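PDB 3U5R: thioredoxin domain-containing protein from Sinorhizobium meliloti, which is of unknown function but, as a peroxiredoxin-like protein of the AhpC/TSA family, probably has oxidoreductase and antioxidant activity. Local coordinates for residues Tyr139-Ala142 with Phe147-Tyr150; Val64-Asn69 with Gln133-Ala138; Asn49-Ala54 with Pro126-Ala131; Ala82-Asp87 with Gly160-Ala165; Gln104-Glu109 with Asn202-Ala207. All coordinates share one frame; numbering follows the deposited sequence.

Contact 1 of 5, residues Tyr139-Ala142 with Phe147-Tyr150; sequences YGAA and FFLY
A backbone carbonyl oxygen at the end of helix 134-139, and not a side-chain atom, makes the 3.2 Å approach to the aromatic ring here: Tyr139 O comes obliquely to Phe148 CE2. The side chain of the same tyrosine forms a T-shaped pair with Phe148, planes at 82° and centroids 5.7 Å apart, the edge of Tyr139 directed at the Phe148 face. Tyr139 CB rests over that face as well, 4.2 Å from Phe148 CZ. Two residues further along the strand, Tyr150 brings its OH to 3.2 Å from Tyr139 CE2, the two side chains crossing obliquely. The phenol oxygen of Tyr139 is bonded to Ala39 O. Ala141 adds its methyl, with CB 4.3 Å from Phe148 CE1. An alanine in place of Phe148 would take away the ring that Tyr139 and Ala141 pack on, and would probably open a gap between helix end and sheet and leave the Tyr139 edge without a face to meet. Gly140, at positive phi, is the C-prime residue of a Schellman motif, with Ala141 N bonded to Ala136 O; the arrangement is a Schellman-capped helix end packed on strand 146-150 of a thioredoxin-like central sheet.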
# COMPACT_ATOMS: atom_id res chain seq x y z
N TYR A 139 8.82 -4.12 -6.75
CA TYR A 139 8.65 -4.21 -5.27
C TYR A 139 8.49 -5.65 -4.84
O TYR A 139 8.75 -5.97 -3.66
CB TYR A 139 7.40 -3.36 -4.82
CG TYR A 139 7.78 -1.91 -4.56
CD1 TYR A 139 8.08 -1.08 -5.60
CD2 TYR A 139 7.96 -1.42 -3.28
CE1 TYR A 139 8.47 0.20 -5.41
CE2 TYR A 139 8.38 -0.08 -3.08
CZ TYR A 139 8.62 0.68 -4.13
OH TYR A 139 9.06 1.97 -3.95
N GLY A 140 8.14 -6.50 -5.81
CA GLY A 140 7.80 -7.89 -5.54
C GLY A 140 6.48 -8.01 -4.77
O GLY A 140 6.36 -8.88 -3.89
N ALA A 141 5.50 -7.15 -5.10
CA ALA A 141 4.12 -7.31 -4.67
C ALA A 141 3.48 -8.56 -5.28
O ALA A 141 3.70 -8.90 -6.47
CB ALA A 141 3.26 -6.03 -5.04
N ALA A 142 2.69 -9.25 -4.47
CA ALA A 142 2.02 -10.49 -4.91
C ALA A 142 0.49 -10.44 -4.78
O ALA A 142 -0.20 -11.12 -5.49
CB ALA A 142 2.53 -11.70 -4.13
N PHE A 147 1.52 -4.30 1.90
CA PHE A 147 2.08 -3.09 2.50
C PHE A 147 3.58 -3.15 2.70
O PHE A 147 4.09 -4.11 3.31
CB PHE A 147 1.45 -2.88 3.89
CG PHE A 147 -0.06 -2.70 3.86
CD1 PHE A 147 -0.60 -1.44 3.56
CD2 PHE A 147 -0.94 -3.75 4.18
CE1 PHE A 147 -1.99 -1.23 3.55
CE2 PHE A 147 -2.35 -3.55 4.17
CZ PHE A 147 -2.86 -2.28 3.84
N PHE A 148 4.31 -2.12 2.25
CA PHE A 148 5.77 -2.07 2.42
C PHE A 148 6.08 -0.75 3.12
O PHE A 148 5.84 0.32 2.54
CB PHE A 148 6.46 -2.06 1.03
CG PHE A 148 6.25 -3.29 0.15
CD1 PHE A 148 5.06 -3.52 -0.55
CD2 PHE A 148 7.31 -4.20 -0.07
CE1 PHE A 148 4.89 -4.65 -1.35
CE2 PHE A 148 7.18 -5.29 -0.90
CZ PHE A 148 5.98 -5.54 -1.57
N LEU A 149 6.62 -0.77 4.35
CA LEU A 149 6.95 0.43 5.04
C LEU A 149 8.49 0.63 5.01
O LEU A 149 9.22 -0.30 5.40
CB LEU A 149 6.51 0.36 6.54
CG LEU A 149 6.74 1.62 7.39
CD1 LEU A 149 5.84 2.82 6.90
CD2 LEU A 149 6.42 1.28 8.79
N TYR A 150 8.91 1.85 4.66
CA TYR A 150 10.31 2.27 4.59
C TYR A 150 10.62 3.36 5.61
O TYR A 150 9.77 4.22 5.90
CB TYR A 150 10.64 2.79 3.20
CG TYR A 150 10.40 1.71 2.19
CD1 TYR A 150 11.39 0.76 1.92
CD2 TYR A 150 9.13 1.60 1.55
CE1 TYR A 150 11.18 -0.25 0.98
CE2 TYR A 150 8.87 0.52 0.65
CZ TYR A 150 9.91 -0.38 0.38
OH TYR A 150 9.68 -1.44 -0.48

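Contact 2 of 5, residues Val64-Asn69 with Gln133-Ala138; sequences VAFISN and QSVAKA
Phe66, at the end of the central strand 61-66 of the thioredoxin-like sheet, lays its ring obliquely against helix 134-139, and the contact is a strand-to-helix packing of that fold. One side of the ring does the touching. The CD1, CE1 and CZ atoms run along the backbone of the helix at Ala136, while CG and CB stay back toward the strand. With chi1 at -66°, CG stands anti to the carbonyl carbon, and the ring projects from the strand to the helix instead of lying along the sheet. Ala136 offers its methyl from the side, CB being 3.9 Å from Phe66 CE1. Its small side chain lets the ring approach the helix backbone directly, and the CA atoms of Phe66 and Ala136 are 7.5 Å apart. Val135 closes in at the tip, with CG1 4.3 Å from Phe66 CZ and its carbonyl O 4.2 Å from the same CZ.

Polar bonds to the loops around it hold the helix start. Gln133 occupies the N-cap position, its amide bonded to Thr206 N, Ser100 O and Lys204 O, and Asp130 OD2 takes the N-H of Ala136. The first turn is closed by Lys137 N to Gln133 O at 3.1 Å. Just past the helix, Ala141 also packs on Phe66, so the ring is embraced by the helix and the segment that follows it. The nearest approach across the contact is between Phe66 CE1 and Ala136 CA, at 3.4 Å.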
# COMPACT_ATOMS: atom_id res chain seq x y z
N VAL A 64 4.26 2.18 0.95
CA VAL A 64 3.87 1.93 -0.41
C VAL A 64 2.89 0.78 -0.31
O VAL A 64 3.24 -0.29 0.23
CB VAL A 64 5.05 1.54 -1.30
CG1 VAL A 64 4.53 1.26 -2.77
CG2 VAL A 64 6.11 2.66 -1.31
N ALA A 65 1.66 0.96 -0.83
CA ALA A 65 0.60 -0.02 -0.61
C ALA A 65 0.01 -0.42 -1.89
O ALA A 65 -0.51 0.45 -2.64
CB ALA A 65 -0.54 0.64 0.34
N PHE A 66 0.09 -1.70 -2.23
CA PHE A 66 -0.56 -2.16 -3.47
C PHE A 66 -1.98 -2.59 -3.14
O PHE A 66 -2.19 -3.52 -2.38
CB PHE A 66 0.24 -3.32 -4.11
CG PHE A 66 1.58 -2.88 -4.59
CD1 PHE A 66 1.78 -2.54 -5.92
CD2 PHE A 66 2.61 -2.71 -3.69
CE1 PHE A 66 3.01 -2.07 -6.35
CE2 PHE A 66 3.87 -2.23 -4.11
CZ PHE A 66 4.07 -1.94 -5.44
N ILE A 67 -2.96 -1.89 -3.69
CA ILE A 67 -4.34 -2.19 -3.37
C ILE A 67 -5.17 -2.37 -4.67
O ILE A 67 -4.62 -2.46 -5.75
CB ILE A 67 -4.93 -1.10 -2.43
CG1 ILE A 67 -4.89 0.29 -3.07
CG2 ILE A 67 -4.19 -1.05 -1.15
CD1 ILE A 67 -5.68 1.28 -2.22
N SER A 68 -6.49 -2.37 -4.53
CA SER A 68 -7.39 -2.70 -5.60
C SER A 68 -8.73 -1.96 -5.25
O SER A 68 -8.95 -1.57 -4.09
CB SER A 68 -7.61 -4.24 -5.62
OG SER A 68 -8.90 -4.58 -6.14
N ASN A 69 -9.56 -1.72 -6.26
CA ASN A 69 -10.87 -1.13 -6.05
C ASN A 69 -11.97 -2.13 -5.65
O ASN A 69 -13.01 -1.70 -5.14
CB ASN A 69 -11.33 -0.38 -7.33
CG ASN A 69 -10.40 0.79 -7.67
OD1 ASN A 69 -9.81 1.41 -6.74
ND2 ASN A 69 -10.21 1.05 -8.95
N GLN A 133 2.61 -2.65 -14.86
CA GLN A 133 2.92 -3.56 -13.72
C GLN A 133 4.38 -3.65 -13.45
O GLN A 133 4.79 -4.48 -12.66
CB GLN A 133 2.28 -4.98 -13.89
CG GLN A 133 0.88 -4.85 -14.51
CD GLN A 133 0.13 -6.16 -14.58
OE1 GLN A 133 0.62 -7.10 -15.19
NE2 GLN A 133 -1.06 -6.24 -13.94
N SER A 134 5.19 -2.78 -14.06
CA SER A 134 6.66 -2.82 -13.77
C SER A 134 6.91 -2.45 -12.28
O SER A 134 7.78 -3.01 -11.64
CB SER A 134 7.43 -1.85 -14.69
OG SER A 134 7.13 -0.51 -14.32
N VAL A 135 6.13 -1.54 -11.69
CA VAL A 135 6.40 -1.22 -10.29
C VAL A 135 6.00 -2.39 -9.34
O VAL A 135 6.79 -2.74 -8.50
CB VAL A 135 5.74 0.14 -9.88
CG1 VAL A 135 5.98 0.45 -8.40
CG2 VAL A 135 6.25 1.28 -10.89
N ALA A 136 4.82 -2.98 -9.50
CA ALA A 136 4.46 -4.13 -8.70
C ALA A 136 5.59 -5.20 -8.79
O ALA A 136 5.99 -5.81 -7.79
CB ALA A 136 3.10 -4.71 -9.20
N LYS A 137 6.10 -5.41 -10.00
CA LYS A 137 7.20 -6.40 -10.16
C LYS A 137 8.50 -6.01 -9.49
O LYS A 137 9.15 -6.87 -8.83
CB LYS A 137 7.49 -6.65 -11.65
CG LYS A 137 6.42 -7.37 -12.42
CD LYS A 137 7.05 -7.77 -13.84
CE LYS A 137 6.06 -7.67 -14.99
NZ LYS A 137 6.80 -7.65 -16.32
N ALA A 138 8.88 -4.72 -9.56
CA ALA A 138 10.11 -4.26 -8.86
C ALA A 138 10.01 -4.35 -7.33
O ALA A 138 11.01 -4.60 -6.69
CB ALA A 138 10.52 -2.77 -9.29

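Contact 3 of 5, residues Asn49-Ala54 with Pro126-Ala131; sequences NLFTLA and PYLKDA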
# COMPACT_ATOMS: atom_id res chain seq x y z
N ASN A 49 -1.25 13.81 -12.71
CA ASN A 49 -0.09 14.30 -12.00
C ASN A 49 0.81 13.10 -11.83
O ASN A 49 0.34 12.01 -11.48
CB ASN A 49 -0.47 14.77 -10.60
CG ASN A 49 -1.51 15.87 -10.63
OD1 ASN A 49 -2.67 15.66 -10.21
ND2 ASN A 49 -1.11 17.07 -11.06
N LEU A 50 2.11 13.30 -11.98
CA LEU A 50 3.10 12.21 -11.86
C LEU A 50 3.89 12.23 -10.52
O LEU A 50 4.20 13.31 -10.01
CB LEU A 50 4.08 12.26 -13.04
CG LEU A 50 3.47 12.02 -14.43
CD1 LEU A 50 4.51 12.35 -15.51
CD2 LEU A 50 3.01 10.63 -14.68
N PHE A 51 4.14 11.06 -9.95
CA PHE A 51 4.81 10.96 -8.65
C PHE A 51 5.95 10.00 -8.76
O PHE A 51 5.84 8.98 -9.43
CB PHE A 51 3.85 10.48 -7.55
CG PHE A 51 2.65 11.36 -7.36
CD1 PHE A 51 1.58 11.26 -8.21
CD2 PHE A 51 2.61 12.30 -6.34
CE1 PHE A 51 0.49 12.12 -8.04
CE2 PHE A 51 1.48 13.16 -6.15
CZ PHE A 51 0.46 13.07 -7.01
N THR A 52 7.08 10.35 -8.10
CA THR A 52 8.25 9.50 -8.00
C THR A 52 8.61 9.48 -6.50
O THR A 52 8.02 10.26 -5.73
CB THR A 52 9.43 10.08 -8.80
OG1 THR A 52 9.96 11.24 -8.14
CG2 THR A 52 8.98 10.51 -10.18
N LEU A 53 9.56 8.63 -6.08
CA LEU A 53 10.10 8.74 -4.70
C LEU A 53 10.53 10.13 -4.25
O LEU A 53 10.35 10.48 -3.07
CB LEU A 53 11.25 7.77 -4.43
CG LEU A 53 11.04 6.27 -4.36
CD1 LEU A 53 12.42 5.60 -4.27
CD2 LEU A 53 10.12 5.85 -3.17
N ALA A 54 11.06 10.95 -5.17
CA ALA A 54 11.54 12.27 -4.78
C ALA A 54 10.38 13.12 -4.26
O ALA A 54 10.63 14.06 -3.52
CB ALA A 54 12.23 13.04 -5.95
N PRO A 126 -1.86 9.96 -2.34
CA PRO A 126 -1.98 9.67 -3.75
C PRO A 126 -2.30 8.15 -4.05
O PRO A 126 -1.70 7.24 -3.44
CB PRO A 126 -0.60 10.10 -4.30
CG PRO A 126 0.35 9.97 -3.02
CD PRO A 126 -0.54 10.50 -1.95
N TYR A 127 -3.22 7.91 -4.98
CA TYR A 127 -3.58 6.58 -5.39
C TYR A 127 -3.35 6.52 -6.88
O TYR A 127 -4.05 7.15 -7.67
CB TYR A 127 -5.05 6.32 -5.00
CG TYR A 127 -5.55 4.95 -5.25
CD1 TYR A 127 -4.68 3.86 -5.50
CD2 TYR A 127 -6.94 4.70 -5.27
CE1 TYR A 127 -5.21 2.57 -5.77
CE2 TYR A 127 -7.46 3.41 -5.50
CZ TYR A 127 -6.61 2.38 -5.74
OH TYR A 127 -7.15 1.13 -6.02
N LEU A 128 -2.36 5.73 -7.26
CA LEU A 128 -1.81 5.81 -8.61
C LEU A 128 -2.05 4.56 -9.39
O LEU A 128 -2.15 3.48 -8.82
CB LEU A 128 -0.31 5.98 -8.46
CG LEU A 128 0.03 7.13 -7.52
CD1 LEU A 128 1.55 7.26 -7.39
CD2 LEU A 128 -0.60 8.51 -8.02
N LYS A 129 -2.06 4.67 -10.71
CA LYS A 129 -2.18 3.46 -11.55
C LYS A 129 -0.83 2.97 -12.07
O LYS A 129 -0.11 3.76 -12.69
CB LYS A 129 -3.07 3.73 -12.75
CG LYS A 129 -3.28 2.47 -13.62
CD LYS A 129 -4.27 1.55 -12.96
CE LYS A 129 -4.19 0.19 -13.68
NZ LYS A 129 -4.97 -0.72 -12.80
N ASP A 130 -0.50 1.66 -11.87
CA ASP A 130 0.76 1.03 -12.42
C ASP A 130 0.39 0.16 -13.65
O ASP A 130 0.33 -1.06 -13.53
CB ASP A 130 1.47 0.26 -11.28
CG ASP A 130 2.60 -0.68 -11.72
OD1 ASP A 130 3.34 -0.39 -12.66
OD2 ASP A 130 2.76 -1.75 -11.06
N ALA A 131 0.10 0.81 -14.79
CA ALA A 131 -0.48 0.14 -15.98
C ALA A 131 0.40 -0.94 -16.55
O ALA A 131 -0.11 -1.97 -16.92
CB ALA A 131 -0.86 1.19 -17.16
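Phe51 of strand 50-51 reaches across to Pro126 and Leu128, and its side chain can be followed outward from the backbone. CB starts beside the end of the leucine, 4.0 Å from Leu128 CD1. With chi1 at -59°, CG stands anti to the carbonyl carbon and beside the backbone N, which carries the ring over toward strand 127-129. On one flank of the ring, Phe51 CD1 comes to 3.5 Å from Leu128 CD2, the shortest approach of the contact. The next atom outward, Phe51 CE1, stays with the same methyl at 3.8 Å from Leu128 CD2. The two side chains cross at about a right angle, and both leucine methyls serve the phenylalanine, CD1 near its base and CD2 further out.

Farther round the ring the partner changes. Phe51 CE2 lies 4.1 Å from Pro126 CB, and Phe51 CZ lies 4.2 Å from that same carbon. Pro126 CB stands over one ring face in a CH-pi contact, 4.2 Å from the Phe51 centroid and only 12° off the normal. The phenylalanine is thus received by two neighbours whose CB atoms both point at it, while Tyr127 between them faces away and bonds Asn69 OD1. Leu128 also packs on Leu43 and Val96. The contact is apolar throughout and partly buried: it lays the hairpin of strands 43-44 and 50-51, of the kind that precedes the core in many peroxiredoxins, against edge strand 127-129 of the thioredoxin-like sheet.

Contact 4 of 5, residues Ala82-Asp87 with Gly160-Ala165; sequences AKFAGD and GQFDDA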
# COMPACT_ATOMS: atom_id res chain seq x y z
N ALA A 82 -7.93 5.01 4.92
CA ALA A 82 -8.05 6.43 4.72
C ALA A 82 -7.91 7.14 6.08
O ALA A 82 -7.25 8.20 6.19
CB ALA A 82 -9.41 6.76 4.01
N LYS A 83 -8.50 6.56 7.12
CA LYS A 83 -8.36 7.12 8.47
C LYS A 83 -6.89 7.09 8.97
O LYS A 83 -6.31 8.12 9.47
CB LYS A 83 -9.26 6.30 9.42
CG LYS A 83 -9.06 6.55 10.95
CD LYS A 83 -9.25 8.02 11.27
CE LYS A 83 -9.44 8.22 12.81
NZ LYS A 83 -10.01 6.87 13.27
N PHE A 84 -6.26 5.93 8.81
CA PHE A 84 -4.84 5.76 9.17
C PHE A 84 -3.97 6.80 8.47
O PHE A 84 -3.18 7.50 9.11
CB PHE A 84 -4.42 4.35 8.70
CG PHE A 84 -2.93 4.11 8.67
CD1 PHE A 84 -2.27 3.71 9.79
CD2 PHE A 84 -2.22 4.23 7.51
CE1 PHE A 84 -0.86 3.42 9.75
CE2 PHE A 84 -0.82 3.91 7.49
CZ PHE A 84 -0.18 3.54 8.60
N ALA A 85 -4.06 6.86 7.13
CA ALA A 85 -3.19 7.81 6.42
C ALA A 85 -3.45 9.25 6.92
O ALA A 85 -2.50 9.98 7.17
CB ALA A 85 -3.32 7.71 4.89
N GLY A 86 -4.72 9.64 7.07
CA GLY A 86 -5.08 10.98 7.59
C GLY A 86 -4.53 11.20 9.00
O GLY A 86 -3.94 12.27 9.30
N ASP A 87 -4.64 10.21 9.86
CA ASP A 87 -4.17 10.34 11.23
C ASP A 87 -2.68 10.75 11.24
O ASP A 87 -2.26 11.45 12.14
CB ASP A 87 -4.24 9.00 11.98
CG ASP A 87 -5.62 8.69 12.55
OD1 ASP A 87 -6.48 9.60 12.51
OD2 ASP A 87 -5.84 7.50 12.98
N GLY A 160 4.00 -6.58 5.71
CA GLY A 160 3.01 -7.55 6.19
C GLY A 160 1.63 -6.92 6.36
O GLY A 160 1.31 -5.91 5.75
N GLN A 161 0.82 -7.59 7.17
CA GLN A 161 -0.61 -7.29 7.35
C GLN A 161 -0.83 -5.90 7.96
O GLN A 161 -0.01 -5.30 8.75
CB GLN A 161 -1.25 -8.41 8.23
CG GLN A 161 -0.92 -8.29 9.74
CD GLN A 161 -1.57 -9.43 10.56
OE1 GLN A 161 -2.14 -10.34 10.00
NE2 GLN A 161 -1.47 -9.37 11.85
N PHE A 162 -1.97 -5.34 7.63
CA PHE A 162 -2.39 -4.05 8.24
C PHE A 162 -2.70 -4.33 9.72
O PHE A 162 -2.39 -3.53 10.67
CB PHE A 162 -3.63 -3.58 7.43
CG PHE A 162 -4.19 -2.25 7.80
CD1 PHE A 162 -3.43 -1.09 7.67
CD2 PHE A 162 -5.53 -2.14 8.23
CE1 PHE A 162 -3.97 0.19 8.01
CE2 PHE A 162 -6.12 -0.89 8.57
CZ PHE A 162 -5.34 0.31 8.44
N ASP A 163 -3.37 -5.46 9.94
CA ASP A 163 -3.66 -5.97 11.29
C ASP A 163 -4.26 -7.35 11.09
O ASP A 163 -4.25 -7.87 9.96
CB ASP A 163 -4.71 -5.06 11.98
CG ASP A 163 -5.99 -4.88 11.10
OD1 ASP A 163 -6.31 -5.79 10.25
OD2 ASP A 163 -6.70 -3.84 11.26
N ASP A 164 -4.86 -7.91 12.14
CA ASP A 164 -5.25 -9.35 12.14
C ASP A 164 -6.65 -9.55 11.47
O ASP A 164 -7.13 -10.70 11.36
CB ASP A 164 -5.34 -9.92 13.61
CG ASP A 164 -3.95 -10.15 14.31
OD1 ASP A 164 -2.99 -10.58 13.62
OD2 ASP A 164 -3.85 -9.99 15.61
N ALA A 165 -7.33 -8.46 11.09
CA ALA A 165 -8.69 -8.58 10.53
C ALA A 165 -8.65 -9.23 9.13
O ALA A 165 -7.75 -8.92 8.26
CB ALA A 165 -9.39 -7.22 10.48
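Helix residues Ala82 to Asp87 meet the loop 160-165 through one side chain, Phe84, which receives the edge of the Phe162 ring on its face. Ala82 begins the segment, packing on Tyr123, and Lys83 is exposed. At Phe84 chi1 is 166°, CG opposite the backbone nitrogen, and the ring is directed at the loop. Its face takes Phe162 CE1, 4.1 Å from Phe84 CG and offset toward the rim. Phe162 CZ lies 4.2 Å from Phe84 CB, so the incoming ring also touches the base of its partner. The pair is T-shaped, with planes at 80° and centroids 5.8 Å apart. Gly86 N and Asp87 N continue the helix bonds to Ala82 O and Lys83 O, and Asp87 OD2 forms a salt bridge with Arg179.

The loop braces itself beside Phe162: Asp163 OD1 accepts from Ala165 N at 3.0 Å, an Asx turn. Around the pair, Leu178 of helix 176-186 packs on both rings, Arg179 and Val182 of that helix touch Phe84, and Leu93 of strand 93-99 meets Phe84 too; helix 78-88 lies beside helix 176-186, both packed on the sheet, with the Phe84-Phe162 pair at their junction.

Contact 5 of 5, residues Gln104-Glu109 with Asn202-Ala207; sequences QAFPEE and NIKWTA
Phe106 and Lys204 form the packed part of this surface contact, the aliphatic chain of the lysine lying over one face of the phenylalanine ring and crossing that side chain at about a right angle. Lys204 CG is 3.6 Å from Phe106 CE2 and 4.0 Å from the Phe106 centroid, 27° off the normal, a CH-pi contact offset toward the rim. CB before it and CE farther along also reach the ring: Lys204 CB lies 3.7 Å from Phe106 CE2 and Lys204 CE lies 3.7 Å from Phe106 CZ. The bend at chi2 (-59°) lays four successive methylenes along the ring, and a second bend at chi4 (-93°) swings NZ back to Asn202. Glu108 OE2 sits in the ring plane at the edge.

Beyond the ring the contact is loose, with Gln104 and Pro107 exposed on the flanks. The ammonium group turns away from Phe106 and back to its own segment. Lys204 NZ donates to Asn202 O at 2.9 Å and to Asn202 OD1 also at 2.9 Å, the second from above the carbonyl plane.

An alanine in place of Lys204 would remove CG, CD and CE from the ring face and would probably leave Phe106 more bare to solvent and both Asn202 oxygens without this donor. The chemistry therefore divides the lysine, its carbons serving an aromatic ring and its charge held by two neutral oxygens, and no salt bridge joins the two segments here.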
# COMPACT_ATOMS: atom_id res chain seq x y z
N GLN A 104 -7.96 -4.13 -18.31
CA GLN A 104 -8.68 -4.70 -19.47
C GLN A 104 -9.45 -5.91 -18.93
O GLN A 104 -10.67 -6.02 -19.16
CB GLN A 104 -7.73 -5.15 -20.60
CG GLN A 104 -6.73 -4.11 -21.10
CD GLN A 104 -7.37 -2.90 -21.80
OE1 GLN A 104 -7.37 -1.77 -21.26
NE2 GLN A 104 -7.92 -3.13 -22.99
N ALA A 105 -8.73 -6.81 -18.22
CA ALA A 105 -9.38 -7.98 -17.59
C ALA A 105 -10.34 -7.58 -16.45
O ALA A 105 -11.37 -8.24 -16.27
CB ALA A 105 -8.35 -9.02 -17.11
N PHE A 106 -9.99 -6.53 -15.69
CA PHE A 106 -10.82 -6.07 -14.57
C PHE A 106 -11.11 -4.59 -14.67
O PHE A 106 -10.42 -3.75 -14.05
CB PHE A 106 -10.16 -6.43 -13.23
CG PHE A 106 -9.96 -7.91 -13.05
CD1 PHE A 106 -10.90 -8.68 -12.36
CD2 PHE A 106 -8.87 -8.54 -13.62
CE1 PHE A 106 -10.73 -10.07 -12.22
CE2 PHE A 106 -8.70 -9.90 -13.53
CZ PHE A 106 -9.63 -10.68 -12.80
N PRO A 107 -12.19 -4.23 -15.40
CA PRO A 107 -12.56 -2.84 -15.74
C PRO A 107 -12.78 -2.00 -14.52
O PRO A 107 -12.77 -0.80 -14.60
CB PRO A 107 -13.95 -3.00 -16.48
CG PRO A 107 -14.03 -4.37 -16.85
CD PRO A 107 -13.18 -5.20 -15.90
N GLU A 108 -13.09 -2.61 -13.39
CA GLU A 108 -13.28 -1.85 -12.16
C GLU A 108 -11.91 -1.28 -11.62
O GLU A 108 -11.90 -0.47 -10.70
CB GLU A 108 -13.97 -2.74 -11.12
CG GLU A 108 -13.13 -3.97 -10.77
CD GLU A 108 -13.53 -5.31 -11.51
OE1 GLU A 108 -13.68 -5.33 -12.77
OE2 GLU A 108 -13.60 -6.36 -10.80
N GLU A 109 -10.80 -1.67 -12.27
CA GLU A 109 -9.40 -1.29 -11.87
C GLU A 109 -8.79 -0.21 -12.77
O GLU A 109 -7.59 0.11 -12.65
CB GLU A 109 -8.47 -2.53 -11.86
CG GLU A 109 -9.00 -3.68 -11.02
CD GLU A 109 -8.96 -3.44 -9.48
OE1 GLU A 109 -9.14 -2.30 -9.01
OE2 GLU A 109 -8.76 -4.43 -8.72
N ASN A 202 -4.71 -12.23 -5.51
CA ASN A 202 -3.49 -12.02 -6.31
C ASN A 202 -3.64 -10.74 -7.13
O ASN A 202 -4.74 -10.37 -7.58
CB ASN A 202 -3.11 -13.21 -7.22
CG ASN A 202 -4.17 -13.51 -8.28
OD1 ASN A 202 -5.35 -13.64 -7.96
ND2 ASN A 202 -3.77 -13.56 -9.57
N ILE A 203 -2.51 -10.05 -7.29
CA ILE A 203 -2.36 -9.05 -8.32
C ILE A 203 -2.77 -9.66 -9.65
O ILE A 203 -2.33 -10.75 -10.04
CB ILE A 203 -0.89 -8.47 -8.34
CG1 ILE A 203 -0.64 -7.83 -6.95
CG2 ILE A 203 -0.64 -7.52 -9.58
CD1 ILE A 203 0.12 -6.60 -6.84
N LYS A 204 -3.60 -8.94 -10.39
CA LYS A 204 -4.06 -9.49 -11.65
C LYS A 204 -3.09 -9.13 -12.77
O LYS A 204 -3.28 -8.15 -13.47
CB LYS A 204 -5.47 -8.96 -11.92
CG LYS A 204 -6.44 -9.32 -10.77
CD LYS A 204 -6.48 -10.86 -10.63
CE LYS A 204 -7.66 -11.37 -9.77
NZ LYS A 204 -7.29 -11.57 -8.34
N TRP A 205 -2.03 -9.94 -12.88
CA TRP A 205 -0.99 -9.77 -13.89
C TRP A 205 -1.64 -9.88 -15.28
O TRP A 205 -2.53 -10.71 -15.49
CB TRP A 205 0.04 -10.90 -13.74
CG TRP A 205 0.58 -10.90 -12.36
CD1 TRP A 205 0.32 -11.79 -11.38
CD2 TRP A 205 1.46 -9.90 -11.79
NE1 TRP A 205 1.00 -11.43 -10.21
CE2 TRP A 205 1.72 -10.28 -10.46
CE3 TRP A 205 2.05 -8.72 -12.28
CZ2 TRP A 205 2.53 -9.52 -9.60
CZ3 TRP A 205 2.89 -7.97 -11.42
CH2 TRP A 205 3.11 -8.38 -10.09
N THR A 206 -1.24 -9.01 -16.21
CA THR A 206 -1.67 -9.12 -17.61
C THR A 206 -1.10 -10.44 -18.16
O THR A 206 0.03 -10.79 -17.81
CB THR A 206 -1.12 -7.96 -18.43
OG1 THR A 206 0.30 -8.11 -18.51
CG2 THR A 206 -1.37 -6.68 -17.73
N ALA A 207 -1.87 -11.18 -18.98
CA ALA A 207 -1.38 -12.46 -19.61
C ALA A 207 0.00 -12.21 -20.19
O ALA A 207 0.14 -11.39 -21.09

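Contacts 1 and 2, centres about 8 Å apart, lie on neighbouring strands of one sheet, 146-150 and 61-66; Phe148 O and Val64 N are 2.9 Å apart across them. Contacts 2 and 3 have centres about 10 Å apart, and Asn69 OD1 and Tyr127 OH are 2.8 Å apart between them. Contact 5 joins the same corner through Glu109: its OE2 is 2.6 Å from Ser68 OG, a group that also bonds the backbone of Arg70 and Cys71, the latter probably at the position of the redox cysteine in relatives, though no active site is established here. Contact 4 stands apart, its centre about 24 Å from that of contact 5, yet Phe147 CE2 touches Phe162 CB at 3.5 Å and links it to contact 1.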